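Local coordinates for protein glycosyl transferase family 8 (Streptococcus pneumoniae, PDB 5GVV) that transfers galactose from UDP-galactose to the terminal glucose of the already glycosylated serine-rich repeat protein PsrP, with manganese as probable cofactor, at residues A[304-309]-A[323-328]. Sequence-based numbering, arbitrary orientation.
Sequences FHIVAY and PNVTVY
Phe304 to Val307 and Val325 to Tyr328 run as parallel strands, their axes 4.8 Å apart at closest and 15° from exact alignment. Phe304 and Ile306 each use both N-H and C=O: their N-H groups go to Asn324 O and Thr326 O, and their carbonyls accept from Thr326 N and Tyr328 N; Thr326 N to Phe304 O is 2.7 Å. Ala308 N adds a longer bond to Tyr328 O, 3.2 Å, from well above the carbonyl plane.

On one face, His305 and Tyr328 lie side by side, rim to rim, with ring planes 19° apart. Tyr328 CG lies beside its own N, anti to the carbonyl carbon; the ring runs back alongside His305, and OH meets ND1 at 2.8 Å. Gln279 takes His305 NE2, so both ring nitrogens are gripped and the imidazole's rotation is fixed. Val307 CG2 packs on Tyr328 CD1 at 3.7 Å.

The opposite face carries Phe304, Ile306, Val325 and Val327. From the loop before the strand, Asn324 ND2 comes to the edge of the Phe304 ring, 3.6 Å from CE2, with ring and amide planes 74° apart; the amide itself is held by Val302 O. Ile306 CG1 lies against Val325 CG1 and its CB against Val327 CG2, and helix 292-298 covers Phe304, Ile306 and Val325.

The pair belongs to a beta-alpha-beta unit at one margin of a six-stranded parallel sheet, ordered 3-2-1-4-5-6 as in a Rossmann-like fold.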
# COMPACT_ATOMS: atom_id res chain seq x y z
N PHE A 304 -14.17 -15.92 -17.04
CA PHE A 304 -15.46 -16.30 -16.49
C PHE A 304 -15.92 -15.27 -15.48
O PHE A 304 -15.14 -14.83 -14.63
CB PHE A 304 -15.37 -17.66 -15.79
CG PHE A 304 -14.91 -18.78 -16.67
CD1 PHE A 304 -15.83 -19.61 -17.29
CD2 PHE A 304 -13.55 -19.02 -16.85
CE1 PHE A 304 -15.40 -20.67 -18.09
CE2 PHE A 304 -13.12 -20.07 -17.65
CZ PHE A 304 -14.04 -20.89 -18.27
N HIS A 305 -17.19 -14.89 -15.56
CA HIS A 305 -17.77 -13.99 -14.58
C HIS A 305 -18.88 -14.73 -13.84
O HIS A 305 -19.88 -15.13 -14.45
CB HIS A 305 -18.33 -12.74 -15.27
CG HIS A 305 -17.34 -12.04 -16.14
ND1 HIS A 305 -16.67 -10.89 -15.73
CD2 HIS A 305 -16.88 -12.31 -17.38
CE1 HIS A 305 -15.85 -10.50 -16.70
NE2 HIS A 305 -15.96 -11.35 -17.71
N ILE A 306 -18.69 -14.94 -12.54
CA ILE A 306 -19.68 -15.64 -11.73
C ILE A 306 -20.33 -14.65 -10.78
O ILE A 306 -19.66 -14.08 -9.91
CB ILE A 306 -19.06 -16.81 -10.94
CG1 ILE A 306 -18.24 -17.71 -11.86
CG2 ILE A 306 -20.15 -17.62 -10.25
CD1 ILE A 306 -19.03 -18.25 -13.05
N VAL A 307 -21.63 -14.43 -10.96
CA VAL A 307 -22.35 -13.39 -10.23
C VAL A 307 -23.33 -14.03 -9.26
O VAL A 307 -23.89 -15.08 -9.54
CB VAL A 307 -23.11 -12.48 -11.22
CG1 VAL A 307 -23.77 -11.31 -10.51
CG2 VAL A 307 -22.16 -11.97 -12.29
N ALA A 308 -23.50 -13.41 -8.09
CA ALA A 308 -24.53 -13.83 -7.14
C ALA A 308 -25.15 -12.58 -6.54
O ALA A 308 -24.53 -11.51 -6.56
CB ALA A 308 -23.95 -14.72 -6.06
N TYR A 309 -26.36 -12.71 -6.00
CA TYR A 309 -27.05 -11.58 -5.40
C TYR A 309 -26.87 -11.60 -3.88
O TYR A 309 -27.49 -10.82 -3.16
CB TYR A 309 -28.55 -11.64 -5.72
CG TYR A 309 -28.92 -11.38 -7.18
CD1 TYR A 309 -28.02 -10.77 -8.05
CD2 TYR A 309 -30.16 -11.75 -7.67
CE1 TYR A 309 -28.36 -10.53 -9.38
CE2 TYR A 309 -30.51 -11.53 -9.00
CZ TYR A 309 -29.61 -10.92 -9.84
OH TYR A 309 -29.96 -10.68 -11.16
N PRO A 323 -6.52 -16.82 -12.47
CA PRO A 323 -6.34 -15.49 -13.05
C PRO A 323 -7.47 -15.13 -14.00
O PRO A 323 -7.58 -13.97 -14.40
CB PRO A 323 -5.02 -15.62 -13.82
CG PRO A 323 -4.97 -17.07 -14.21
CD PRO A 323 -5.60 -17.81 -13.06
N ASN A 324 -8.32 -16.10 -14.34
CA ASN A 324 -9.36 -15.88 -15.33
C ASN A 324 -10.81 -16.01 -14.82
O ASN A 324 -11.75 -16.14 -15.61
CB ASN A 324 -9.15 -16.79 -16.54
CG ASN A 324 -9.19 -18.26 -16.19
OD1 ASN A 324 -8.72 -18.67 -15.13
ND2 ASN A 324 -9.75 -19.07 -17.08
N VAL A 325 -11.00 -16.00 -13.50
CA VAL A 325 -12.35 -16.03 -12.95
C VAL A 325 -12.60 -14.78 -12.12
O VAL A 325 -11.82 -14.46 -11.21
CB VAL A 325 -12.59 -17.25 -12.04
CG1 VAL A 325 -14.02 -17.26 -11.52
CG2 VAL A 325 -12.29 -18.55 -12.80
N THR A 326 -13.66 -14.05 -12.45
CA THR A 326 -14.09 -12.95 -11.60
C THR A 326 -15.40 -13.32 -10.92
O THR A 326 -16.34 -13.80 -11.56
CB THR A 326 -14.19 -11.62 -12.36
OG1 THR A 326 -12.90 -11.30 -12.89
CG2 THR A 326 -14.63 -10.50 -11.42
N VAL A 327 -15.42 -13.11 -9.61
CA VAL A 327 -16.48 -13.54 -8.72
C VAL A 327 -17.13 -12.29 -8.10
O VAL A 327 -16.43 -11.42 -7.58
CB VAL A 327 -15.85 -14.48 -7.66
CG1 VAL A 327 -16.35 -14.19 -6.27
CG2 VAL A 327 -16.04 -15.94 -8.05
N TYR A 328 -18.46 -12.18 -8.18
CA TYR A 328 -19.14 -10.96 -7.74
C TYR A 328 -20.19 -11.24 -6.67
O TYR A 328 -21.39 -11.22 -6.97
CB TYR A 328 -19.86 -10.28 -8.91
CG TYR A 328 -19.03 -9.97 -10.13
CD1 TYR A 328 -18.80 -10.94 -11.10
CD2 TYR A 328 -18.53 -8.69 -10.35
CE1 TYR A 328 -18.06 -10.65 -12.24
CE2 TYR A 328 -17.78 -8.40 -11.48
CZ TYR A 328 -17.56 -9.38 -12.42
OH TYR A 328 -16.83 -9.10 -13.56